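Local coordinates for protein beta-porphyranase A (Bacteroides plebeius, PDB 4AW7) that hydrolyses porphyran, a sulfated red-seaweed galactan, at the beta-1,4 linkages between D-galactose and L-galactose-6-sulfate, at residues A[141-146]-A[169-174]; A[188-193]-A[222-227]; A[292-297]-A[424-429]; A[396-401]-A[453-458]. All coordinates share one frame; numbering follows the deposited sequence. Where two conformers were deposited one is given.

Contact 1: A[141-146]-A[169-174]; sequences FEPLNE and DFYASI. With GAL (beta-D-galactopyranose), chain D; GLA (alpha-D-galactopyranose), chain B.
Tyr-171 and Pro-143 carry this contact, where helix 160-179 of the (beta/alpha)8 barrel packs against the loop leaving strand 136-142. Tyr-171 OH donates to Leu-144 O at 2.6 Å, approaching tilted 32° from the carbonyl plane. A tyrosine suits the place because its ring packs like a hydrocarbon while its hydroxyl satisfies a buried backbone oxygen. Proline offers a compact apolar surface in return: Pro-143 CB stands over one face of the Tyr-171 ring, 3.9 Å from its centroid, a CH-pi contact, and CD comes within 3.4 Å of Tyr-171 CE1. Pro-143 CB also meets Ile-174 CD1 at 3.7 Å, the two side chains running antiparallel alongside one another. Leu-144 crosses Phe-170 at about a right angle, bringing CD1 to 3.8 Å from Phe-170 CD2. With CG anti to the backbone N (chi1 -177°), Phe-141 swings its CE2 to 3.7 Å from Ile-174 CG2. Farther out, Phe-215 meets the Tyr-171 ring edge-to-face. The loop thus held leads to Asn-145, which binds substrate, and to Glu-146, the inferred proton donor. Arg-69 holds Asn-145 OD1, orienting the amide whose ND2 donates to galactose O2 at 2.8 Å and 170°.

Contact 2: A[188-193]-A[222-227]; sequences MKVIGY and YMDGFS. With K (potassium ion), chain F.
Asp-224 and Lys-189 meet with their side chains crossed at about a right angle, at the start of a parallel pairing between strands 189-195 and 225-233, neighbours in the (beta/alpha)8 barrel. The Asp-224 carboxylate stands in for a backbone carbonyl: its OD2 uses the anti lone pair to take the N-H of Val-190 at 2.8 Å, nearly straight at 168°, and also bonds His-179. The Lys-189 alkyl chain lies against this carboxylate, CD being 3.8 Å from Asp-224 CG. Met-223 bends back at chi2 (-62°) and crosses Val-190, its thioether end setting CE 3.8 Å from Val-190 CG1. Ile-191 points to the Glu-142 side, inside the barrel, and Phe-226 to the helix 212-219 side, with Gly-225 and Gly-192 as their backbone partners. Glycine at 192 lets Met-223 SD sit close to the strand; the Phe-226 ring turns its edge to Gly-192 O. This oxygen accepts from Ser-227 N at 2.9 Å, and Ser-227 OG, packed 3.5 Å from Gly-192 CA, bonds Glu-142 OE2. A cis peptide joins Gly-192 to Tyr-193, whose side chain starts away from strand 225-233 and whose OH lies 2.9 Å from a potassium ion, which Tyr-207 also binds.

Contact 3: A[292-297]-A[424-429]; sequences RSVSSF and RSLYVN
Val-294 and Ser-295 pack on Val-428 and Leu-426 in an apolar helix-on-sheet contact, joining helix 293-305 of the (beta/alpha)8 barrel to strand 421-429 of the beta-sandwich domain. No hydrogen bond crosses between the two segments; shape does the work. The axes of residues 293-297 and 424-429 approach to 8.2 Å, close enough for small side chains to fit together. Val-428, branched at its beta carbon, spreads two methyls over residues 292-295: CG1 reaches Arg-292 CA at 3.9 Å, and CG2 reaches Ser-295 N at 3.7 Å. Beside it Val-294 CG1 touches both branch ends of Leu-426, with CD2 at 3.8 Å, the side chains crossing at about a right angle. Phe-361 of helix 359-365 also packs on Val-294. Serine is apt where helix and strand come nearest: its small CB lies 3.8 Å from Val-428 CG2, while chi1 of 55° turns OG back to donate to Arg-292 O at 3.0 Å. Putting a leucine in place of Ser-295 would probably push Val-428 away and take from Arg-292 O its hydroxyl donor. Arg-292 itself extends to a salt bridge with Asp-277. On the strand's other face, pointing away from the helix, Asn-429 ND2 donates to Tyr-427 OH at 3.0 Å and 176°, with the hydroxyl oxygen in the amide plane.

Contact 4: A[396-401]-A[453-458]; sequences ALDNLD and NQTIVL
Asp-398 sets its carboxylate anti to the backbone N (chi1 -176°) and Thr-455 turns OG1 beside its own backbone N (chi1 -51°), which swings both polar ends toward each other on one sheet face. Thr-455 OG1 donates to Asp-398 OD1 at 2.8 Å, arriving on the anti side and 22° out of the carboxylate plane. The other oxygen, OD2, is held by His-299 and Gln-383, which fixes the rotation of the buried group. A leucine in place of Asp-398 would probably leave Thr-455 OG1 and His-299 without the carboxylate they bond. Thr-455 CG2 rests 3.4 Å from Leu-397 O. Leu-397 and Ile-456 form a hydrogen-bonded pair, the bond from Leu-397 N to Ile-456 O measuring 2.9 Å. Their hydrophobic side chains cover the face toward strand 447-450. Ala-396, which touches Trp-365, places CB 4.0 Å from Val-457 CG2. At the strand end, Asn-399 OD1 accepts from Asp-401 N at 2.8 Å in an Asx turn, and a water 2.7 Å from Asn-399 O accepts from Asn-453 N, bridging the two strand ends. Such antiparallel pairing, with helices 293-305 and 359-365 against one face, belongs to the beta-sandwich domain beside the catalytic barrel.

Overall arrangement
All four contacts are buried, in two pairs on opposite sides of the chain's centre. Contacts 1 and 2, with centres about 8 Å apart, share neighbouring barrel strands, joined by a bond from Phe-141 N to Lys-189 O; contact 1 alone holds residues of the galactose pocket. Contacts 3 and 4, about 9 Å apart, share the sheet in which strands 421-429 and 454-462 are neighbours, where Arg-424 N bonds Val-457 O, away from the sugar-binding cleft. Chemistry follows place: contact 3, between domains, relies on van der Waals packing without hydrogen bonds between its segments, contacts 2 and 4 on parallel and antiparallel backbone bonds, each supplemented by an aspartate carboxylate, and contact 1 mixes aromatic packing with one hydroxyl bond.

Contact 1: A[141-146]-A[169-174]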
# COMPACT_ATOMS: atom_id res chain seq x y z
N PHE A 141 -4.02 -4.58 15.14
CA PHE A 141 -4.12 -3.43 16.04
C PHE A 141 -2.99 -2.47 15.67
O PHE A 141 -1.83 -2.87 15.61
CB PHE A 141 -4.03 -3.86 17.50
CG PHE A 141 -4.20 -2.74 18.50
CD1 PHE A 141 -5.11 -1.70 18.29
CD2 PHE A 141 -3.50 -2.73 19.69
CE1 PHE A 141 -5.27 -0.69 19.21
CE2 PHE A 141 -3.71 -1.73 20.64
CZ PHE A 141 -4.58 -0.72 20.40
N GLU A 142 -3.37 -1.22 15.45
CA GLU A 142 -2.49 -0.14 14.98
C GLU A 142 -2.66 0.99 16.01
O GLU A 142 -3.50 1.87 15.85
CB GLU A 142 -2.93 0.26 13.58
CG GLU A 142 -2.03 1.24 12.85
CD GLU A 142 -2.57 1.60 11.47
OE1 GLU A 142 -3.80 1.76 11.32
OE2 GLU A 142 -1.72 1.75 10.55
N PRO A 143 -1.91 0.90 17.14
CA PRO A 143 -2.24 1.68 18.34
C PRO A 143 -2.63 3.15 18.22
O PRO A 143 -3.52 3.59 18.90
CB PRO A 143 -0.98 1.48 19.17
CG PRO A 143 -0.61 0.06 18.93
CD PRO A 143 -1.01 -0.21 17.49
N LEU A 144 -1.88 3.94 17.43
CA LEU A 144 -2.18 5.37 17.28
C LEU A 144 -2.12 5.79 15.83
O LEU A 144 -1.10 5.60 15.18
CB LEU A 144 -1.20 6.21 18.09
CG LEU A 144 -1.10 6.00 19.59
CD1 LEU A 144 0.09 6.76 20.16
CD2 LEU A 144 -2.43 6.49 20.28
N ASN A 145 -3.19 6.38 15.35
CA ASN A 145 -3.23 6.87 13.98
C ASN A 145 -2.45 8.17 13.85
O ASN A 145 -2.61 9.08 14.69
CB ASN A 145 -4.67 7.14 13.61
CG ASN A 145 -4.80 7.58 12.16
OD1 ASN A 145 -4.32 6.89 11.25
ND2 ASN A 145 -5.46 8.72 11.94
N GLU A 146 -1.65 8.29 12.79
CA GLU A 146 -0.86 9.49 12.46
C GLU A 146 -0.35 10.24 13.70
O GLU A 146 -0.60 11.42 13.91
CB GLU A 146 -1.63 10.38 11.52
CG GLU A 146 -2.01 9.60 10.26
CD GLU A 146 -2.56 10.46 9.19
OE1 GLU A 146 -2.89 11.63 9.45
OE2 GLU A 146 -2.70 9.94 8.05
N ASP A 169 7.26 4.40 22.45
CA ASP A 169 7.31 3.53 23.61
C ASP A 169 5.94 2.90 23.90
O ASP A 169 5.86 1.76 24.35
CB ASP A 169 7.82 4.31 24.82
CG ASP A 169 9.29 4.62 24.76
OD1 ASP A 169 10.05 4.00 23.98
OD2 ASP A 169 9.72 5.51 25.56
N PHE A 170 4.88 3.65 23.66
CA PHE A 170 3.49 3.18 23.80
C PHE A 170 3.29 2.02 22.82
O PHE A 170 2.86 0.93 23.22
CB PHE A 170 2.59 4.38 23.53
CG PHE A 170 1.10 4.19 23.72
CD1 PHE A 170 0.50 4.43 24.93
CD2 PHE A 170 0.29 3.93 22.63
CE1 PHE A 170 -0.86 4.36 25.07
CE2 PHE A 170 -1.06 3.89 22.75
CZ PHE A 170 -1.66 4.08 23.99
N TYR A 171 3.62 2.24 21.55
CA TYR A 171 3.56 1.16 20.57
C TYR A 171 4.36 -0.09 21.02
O TYR A 171 3.87 -1.23 20.95
CB TYR A 171 4.10 1.61 19.21
CG TYR A 171 3.09 2.14 18.22
CD1 TYR A 171 2.48 1.29 17.31
CD2 TYR A 171 2.79 3.50 18.11
CE1 TYR A 171 1.57 1.74 16.40
CE2 TYR A 171 1.88 3.96 17.16
CZ TYR A 171 1.28 3.07 16.29
OH TYR A 171 0.39 3.43 15.31
N ALA A 172 5.60 0.13 21.46
CA ALA A 172 6.47 -0.98 21.82
C ALA A 172 5.89 -1.79 22.96
O ALA A 172 5.89 -3.02 22.92
CB ALA A 172 7.88 -0.46 22.22
N SER A 173 5.39 -1.10 23.98
CA SER A 173 4.81 -1.77 25.11
C SER A 173 3.62 -2.63 24.72
O SER A 173 3.40 -3.74 25.19
CB SER A 173 4.43 -0.75 26.19
OG SER A 173 3.84 -1.43 27.27
N ILE A 174 2.80 -2.10 23.82
CA ILE A 174 1.60 -2.82 23.37
C ILE A 174 2.03 -4.08 22.65
O ILE A 174 1.50 -5.17 22.93
CB ILE A 174 0.72 -1.92 22.49
CG1 ILE A 174 0.06 -0.84 23.36
CG2 ILE A 174 -0.32 -2.78 21.72
CD1 ILE A 174 -0.54 0.31 22.61
C1 GAL D . -5.16 10.70 7.28
C2 GAL D . -6.22 10.53 8.39
C3 GAL D . -7.62 10.45 7.81
C4 GAL D . -7.86 11.52 6.77
C5 GAL D . -6.76 11.44 5.69
C6 GAL D . -7.16 12.33 4.46
O1 GAL D . -3.84 10.81 7.94
O2 GAL D . -5.89 9.36 9.20
O3 GAL D . -8.60 10.69 8.78
O4 GAL D . -7.87 12.82 7.39
O5 GAL D . -5.48 11.77 6.41
O6 GAL D . -7.91 11.46 3.49
C1 GLA B . -5.16 10.70 7.28
C2 GLA B . -6.22 10.53 8.39
C3 GLA B . -7.62 10.45 7.81
C4 GLA B . -7.86 11.52 6.77
C5 GLA B . -6.76 11.44 5.69
C6 GLA B . -7.16 12.33 4.46
O1 GLA B . -4.81 9.57 6.59
O2 GLA B . -5.89 9.36 9.20
O3 GLA B . -8.60 10.69 8.78
O4 GLA B . -7.87 12.82 7.39
O5 GLA B . -5.48 11.77 6.41
O6 GLA B . -7.91 11.46 3.49

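Contact 2: A[188-193]-A[222-227]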
# COMPACT_ATOMS: atom_id res chain seq x y z
N MET A 188 -3.48 -11.88 16.89
CA MET A 188 -3.48 -10.44 16.60
C MET A 188 -2.13 -10.03 16.14
O MET A 188 -1.13 -10.40 16.72
CB MET A 188 -3.76 -9.65 17.88
CG MET A 188 -5.11 -9.90 18.42
SD MET A 188 -5.51 -8.81 19.79
CE MET A 188 -5.30 -7.23 18.96
N LYS A 189 -2.10 -9.21 15.12
CA LYS A 189 -0.87 -8.63 14.61
C LYS A 189 -0.84 -7.15 14.96
O LYS A 189 -1.81 -6.45 14.78
CB LYS A 189 -0.79 -8.77 13.11
CG LYS A 189 -0.83 -10.17 12.59
CD LYS A 189 0.28 -11.04 12.99
CE LYS A 189 -0.12 -12.54 12.81
NZ LYS A 189 -0.78 -12.77 11.52
N VAL A 190 0.30 -6.71 15.49
CA VAL A 190 0.48 -5.32 15.88
C VAL A 190 1.30 -4.60 14.81
O VAL A 190 2.34 -5.09 14.41
CB VAL A 190 1.11 -5.20 17.30
CG1 VAL A 190 1.18 -3.75 17.69
CG2 VAL A 190 0.31 -6.01 18.31
N ILE A 191 0.78 -3.48 14.32
CA ILE A 191 1.40 -2.74 13.23
C ILE A 191 1.55 -1.28 13.62
O ILE A 191 0.75 -0.77 14.42
CB ILE A 191 0.60 -2.92 11.92
CG1 ILE A 191 -0.85 -2.48 12.09
CG2 ILE A 191 0.69 -4.35 11.42
CD1 ILE A 191 -1.67 -2.35 10.79
N GLY A 192 2.53 -0.61 13.05
CA GLY A 192 2.69 0.82 13.30
C GLY A 192 3.63 1.44 12.32
O GLY A 192 4.34 0.74 11.60
N TYR A 193 3.69 2.76 12.26
CA TYR A 193 3.03 3.74 13.15
C TYR A 193 1.90 4.53 12.51
O TYR A 193 1.54 5.57 13.00
CB TYR A 193 4.08 4.68 13.77
CG TYR A 193 4.81 5.57 12.78
CD1 TYR A 193 4.34 6.83 12.44
CD2 TYR A 193 6.01 5.16 12.20
CE1 TYR A 193 5.02 7.64 11.54
CE2 TYR A 193 6.67 5.96 11.31
CZ TYR A 193 6.18 7.18 10.97
OH TYR A 193 6.87 8.01 10.07
N TYR A 222 9.02 -5.35 18.38
CA TYR A 222 7.75 -5.69 18.98
C TYR A 222 6.58 -5.59 18.01
O TYR A 222 5.46 -5.89 18.40
CB TYR A 222 7.48 -4.79 20.18
CG TYR A 222 8.63 -4.75 21.15
CD1 TYR A 222 8.89 -5.81 22.01
CD2 TYR A 222 9.50 -3.67 21.17
CE1 TYR A 222 9.97 -5.78 22.89
CE2 TYR A 222 10.58 -3.62 22.05
CZ TYR A 222 10.82 -4.69 22.90
OH TYR A 222 11.89 -4.66 23.78
N MET A 223 6.85 -5.17 16.78
CA MET A 223 5.82 -5.06 15.74
C MET A 223 5.83 -6.27 14.85
O MET A 223 6.88 -6.82 14.51
CB MET A 223 6.10 -3.85 14.84
CG MET A 223 6.02 -2.47 15.56
SD MET A 223 4.40 -2.09 16.26
CE MET A 223 4.69 -2.42 18.04
N ASP A 224 4.64 -6.68 14.40
CA ASP A 224 4.53 -7.66 13.33
C ASP A 224 4.72 -7.06 11.94
O ASP A 224 5.15 -7.74 11.00
CB ASP A 224 3.20 -8.36 13.44
CG ASP A 224 3.07 -9.11 14.74
OD1 ASP A 224 3.84 -10.08 14.90
OD2 ASP A 224 2.26 -8.74 15.59
N GLY A 225 4.41 -5.77 11.79
CA GLY A 225 4.59 -5.09 10.50
C GLY A 225 4.52 -3.60 10.62
O GLY A 225 4.29 -3.08 11.70
N PHE A 226 4.79 -2.96 9.49
CA PHE A 226 4.94 -1.50 9.45
C PHE A 226 3.88 -0.92 8.56
O PHE A 226 3.63 -1.42 7.46
CB PHE A 226 6.35 -1.12 8.99
CG PHE A 226 7.40 -1.66 9.93
CD1 PHE A 226 7.46 -1.20 11.24
CD2 PHE A 226 8.31 -2.62 9.54
CE1 PHE A 226 8.38 -1.71 12.14
CE2 PHE A 226 9.23 -3.14 10.45
CZ PHE A 226 9.26 -2.68 11.74
N SER A 227 3.27 0.17 9.02
CA SER A 227 2.15 0.77 8.35
C SER A 227 2.37 2.24 8.01
O SER A 227 2.92 3.01 8.79
CB SER A 227 0.87 0.60 9.17
OG SER A 227 0.88 1.29 10.39
K K F . 5.23 10.14 9.08

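Contact 3: A[292-297]-A[424-429]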
# COMPACT_ATOMS: atom_id res chain seq x y z
N ARG A 292 -12.63 11.94 -7.34
CA ARG A 292 -11.32 12.04 -8.01
C ARG A 292 -10.33 11.00 -7.40
O ARG A 292 -9.45 10.46 -8.10
CB ARG A 292 -10.78 13.49 -7.97
CG ARG A 292 -11.63 14.52 -8.71
CD ARG A 292 -11.23 16.03 -8.54
NE ARG A 292 -12.13 16.90 -9.31
CZ ARG A 292 -12.50 18.14 -8.99
NH1 ARG A 292 -12.09 18.72 -7.87
NH2 ARG A 292 -13.32 18.83 -9.81
N SER A 293 -10.48 10.67 -6.11
CA SER A 293 -9.66 9.65 -5.42
C SER A 293 -9.61 8.29 -6.06
O SER A 293 -8.67 7.52 -5.85
CB SER A 293 -10.20 9.47 -3.97
OG SER A 293 -9.98 10.62 -3.21
N VAL A 294 -10.64 7.93 -6.81
CA VAL A 294 -10.70 6.61 -7.42
C VAL A 294 -9.51 6.35 -8.35
O VAL A 294 -9.00 5.25 -8.40
CB VAL A 294 -12.03 6.38 -8.15
CG1 VAL A 294 -11.99 5.15 -9.05
CG2 VAL A 294 -13.17 6.26 -7.10
N SER A 295 -9.06 7.37 -9.07
CA SER A 295 -7.91 7.14 -9.94
C SER A 295 -6.69 6.79 -9.08
O SER A 295 -5.90 5.93 -9.46
CB SER A 295 -7.63 8.29 -10.92
OG SER A 295 -7.52 9.47 -10.24
N SER A 296 -6.55 7.42 -7.91
CA SER A 296 -5.46 7.13 -6.98
C SER A 296 -5.58 5.71 -6.47
O SER A 296 -4.58 5.01 -6.34
CB SER A 296 -5.46 8.08 -5.79
OG SER A 296 -5.21 9.40 -6.21
N PHE A 297 -6.79 5.25 -6.13
CA PHE A 297 -6.95 3.86 -5.71
C PHE A 297 -6.31 2.95 -6.75
O PHE A 297 -5.53 2.04 -6.42
CB PHE A 297 -8.39 3.44 -5.52
CG PHE A 297 -9.19 4.21 -4.48
CD1 PHE A 297 -8.63 4.86 -3.40
CD2 PHE A 297 -10.55 4.23 -4.60
CE1 PHE A 297 -9.41 5.58 -2.50
CE2 PHE A 297 -11.32 4.91 -3.70
CZ PHE A 297 -10.76 5.61 -2.66
N ARG A 424 -13.70 -3.84 -19.46
CA ARG A 424 -14.14 -2.87 -18.47
C ARG A 424 -13.18 -1.69 -18.46
O ARG A 424 -11.98 -1.86 -18.48
CB ARG A 424 -14.14 -3.50 -17.09
CG ARG A 424 -14.90 -4.83 -16.96
CD ARG A 424 -14.69 -5.42 -15.59
NE ARG A 424 -15.35 -6.70 -15.44
CZ ARG A 424 -15.26 -7.44 -14.34
NH1 ARG A 424 -14.55 -7.01 -13.31
NH2 ARG A 424 -15.83 -8.62 -14.26
N SER A 425 -13.73 -0.49 -18.39
CA SER A 425 -12.95 0.74 -18.38
C SER A 425 -13.48 1.69 -17.33
O SER A 425 -14.66 2.00 -17.35
CB SER A 425 -13.02 1.41 -19.73
OG SER A 425 -12.42 2.67 -19.69
N LEU A 426 -12.59 2.19 -16.49
CA LEU A 426 -12.91 3.21 -15.50
C LEU A 426 -11.99 4.40 -15.74
O LEU A 426 -10.77 4.34 -15.51
CB LEU A 426 -12.76 2.67 -14.08
CG LEU A 426 -13.36 3.53 -12.96
CD1 LEU A 426 -13.36 2.73 -11.67
CD2 LEU A 426 -12.66 4.89 -12.80
N TYR A 427 -12.58 5.49 -16.23
CA TYR A 427 -11.84 6.71 -16.53
C TYR A 427 -12.31 7.79 -15.57
O TYR A 427 -13.48 8.05 -15.46
CB TYR A 427 -12.08 7.14 -17.99
CG TYR A 427 -11.53 8.52 -18.30
CD1 TYR A 427 -10.25 8.87 -17.92
CD2 TYR A 427 -12.27 9.49 -18.98
CE1 TYR A 427 -9.70 10.12 -18.18
CE2 TYR A 427 -11.70 10.75 -19.26
CZ TYR A 427 -10.44 11.06 -18.82
OH TYR A 427 -9.91 12.32 -19.12
N VAL A 428 -11.37 8.38 -14.85
CA VAL A 428 -11.64 9.47 -13.92
C VAL A 428 -11.18 10.76 -14.57
O VAL A 428 -10.01 10.99 -14.78
CB VAL A 428 -10.95 9.28 -12.56
CG1 VAL A 428 -11.35 10.40 -11.60
CG2 VAL A 428 -11.28 7.92 -11.94
N ASN A 429 -12.14 11.61 -14.90
CA ASN A 429 -11.83 12.95 -15.43
C ASN A 429 -12.06 13.97 -14.32
O ASN A 429 -13.09 13.91 -13.64
CB ASN A 429 -12.72 13.21 -16.63
CG ASN A 429 -12.47 14.58 -17.23
OD1 ASN A 429 -13.11 15.54 -16.81
ND2 ASN A 429 -11.48 14.69 -18.11

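Contact 4: A[396-401]-A[453-458]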
# COMPACT_ATOMS: atom_id res chain seq x y z
N ALA A 396 -5.24 -6.56 -16.53
CA ALA A 396 -5.48 -5.19 -16.10
C ALA A 396 -4.33 -4.29 -16.48
O ALA A 396 -3.18 -4.70 -16.38
CB ALA A 396 -5.73 -5.11 -14.57
N LEU A 397 -4.68 -3.06 -16.87
CA LEU A 397 -3.70 -2.02 -17.26
C LEU A 397 -4.07 -0.71 -16.62
O LEU A 397 -5.24 -0.33 -16.59
CB LEU A 397 -3.64 -1.85 -18.79
CG LEU A 397 -3.34 -3.11 -19.59
CD1 LEU A 397 -4.62 -3.81 -20.00
CD2 LEU A 397 -2.37 -2.79 -20.75
N ASP A 398 -3.06 0.03 -16.22
CA ASP A 398 -3.23 1.37 -15.64
C ASP A 398 -2.20 2.32 -16.24
O ASP A 398 -1.06 1.91 -16.41
CB ASP A 398 -3.02 1.30 -14.11
CG ASP A 398 -3.25 2.62 -13.43
OD1 ASP A 398 -4.37 3.14 -13.51
OD2 ASP A 398 -2.30 3.11 -12.78
N ASN A 399 -2.58 3.53 -16.54
CA ASN A 399 -1.64 4.51 -17.12
C ASN A 399 -1.28 5.58 -16.09
O ASN A 399 -2.12 6.42 -15.75
CB ASN A 399 -2.27 5.14 -18.38
CG ASN A 399 -1.33 6.12 -19.08
OD1 ASN A 399 -0.21 6.31 -18.67
ND2 ASN A 399 -1.81 6.69 -20.18
N LEU A 400 -0.03 5.56 -15.63
CA LEU A 400 0.51 6.55 -14.70
C LEU A 400 1.00 7.83 -15.38
O LEU A 400 1.37 8.78 -14.68
CB LEU A 400 1.67 5.97 -13.91
CG LEU A 400 1.38 4.86 -12.89
CD1 LEU A 400 2.68 4.15 -12.54
CD2 LEU A 400 0.69 5.39 -11.67
N ASP A 401 1.07 7.83 -16.71
CA ASP A 401 1.62 8.98 -17.46
C ASP A 401 0.58 10.05 -17.62
O ASP A 401 -0.61 9.85 -17.38
CB ASP A 401 2.09 8.52 -18.84
CG ASP A 401 3.03 9.47 -19.54
OD1 ASP A 401 3.73 10.28 -18.91
OD2 ASP A 401 3.07 9.38 -20.77
N ASN A 453 -5.30 8.37 -15.98
CA ASN A 453 -6.38 8.13 -15.02
C ASN A 453 -7.49 7.21 -15.52
O ASN A 453 -8.60 7.21 -14.99
CB ASN A 453 -6.92 9.45 -14.47
CG ASN A 453 -5.85 10.27 -13.80
OD1 ASN A 453 -5.01 9.76 -13.08
ND2 ASN A 453 -5.82 11.55 -14.11
N GLN A 454 -7.14 6.40 -16.51
CA GLN A 454 -7.98 5.32 -16.96
C GLN A 454 -7.31 4.00 -16.58
O GLN A 454 -6.10 3.84 -16.73
CB GLN A 454 -8.20 5.37 -18.48
CG GLN A 454 -9.03 4.24 -19.02
CD GLN A 454 -9.17 4.27 -20.55
OE1 GLN A 454 -8.32 4.79 -21.24
NE2 GLN A 454 -10.20 3.60 -21.07
N THR A 455 -8.12 3.09 -16.06
CA THR A 455 -7.73 1.72 -15.77
C THR A 455 -8.67 0.80 -16.54
O THR A 455 -9.90 1.01 -16.53
CB THR A 455 -7.78 1.45 -14.27
OG1 THR A 455 -7.04 2.48 -13.60
CG2 THR A 455 -7.27 0.08 -13.91
N ILE A 456 -8.11 -0.22 -17.15
CA ILE A 456 -8.86 -1.18 -17.96
C ILE A 456 -8.67 -2.58 -17.36
O ILE A 456 -7.56 -2.97 -16.99
CB ILE A 456 -8.33 -1.15 -19.46
CG1 ILE A 456 -8.68 0.22 -20.10
CG2 ILE A 456 -8.87 -2.30 -20.31
CD1 ILE A 456 -7.92 0.54 -21.40
N VAL A 457 -9.75 -3.34 -17.31
CA VAL A 457 -9.72 -4.75 -16.99
C VAL A 457 -10.41 -5.50 -18.11
O VAL A 457 -11.60 -5.25 -18.41
CB VAL A 457 -10.38 -5.05 -15.62
CG1 VAL A 457 -10.51 -6.53 -15.37
CG2 VAL A 457 -9.62 -4.38 -14.49
N LEU A 458 -9.65 -6.36 -18.77
CA LEU A 458 -10.17 -7.28 -19.77
C LEU A 458 -10.47 -8.61 -19.09
O LEU A 458 -9.66 -9.12 -18.32
CB LEU A 458 -9.12 -7.49 -20.84
CG LEU A 458 -8.75 -6.27 -21.68
CD1 LEU A 458 -7.42 -6.45 -22.38
CD2 LEU A 458 -9.81 -6.02 -22.72
O HOH W 1 -2.24 9.03 -15.07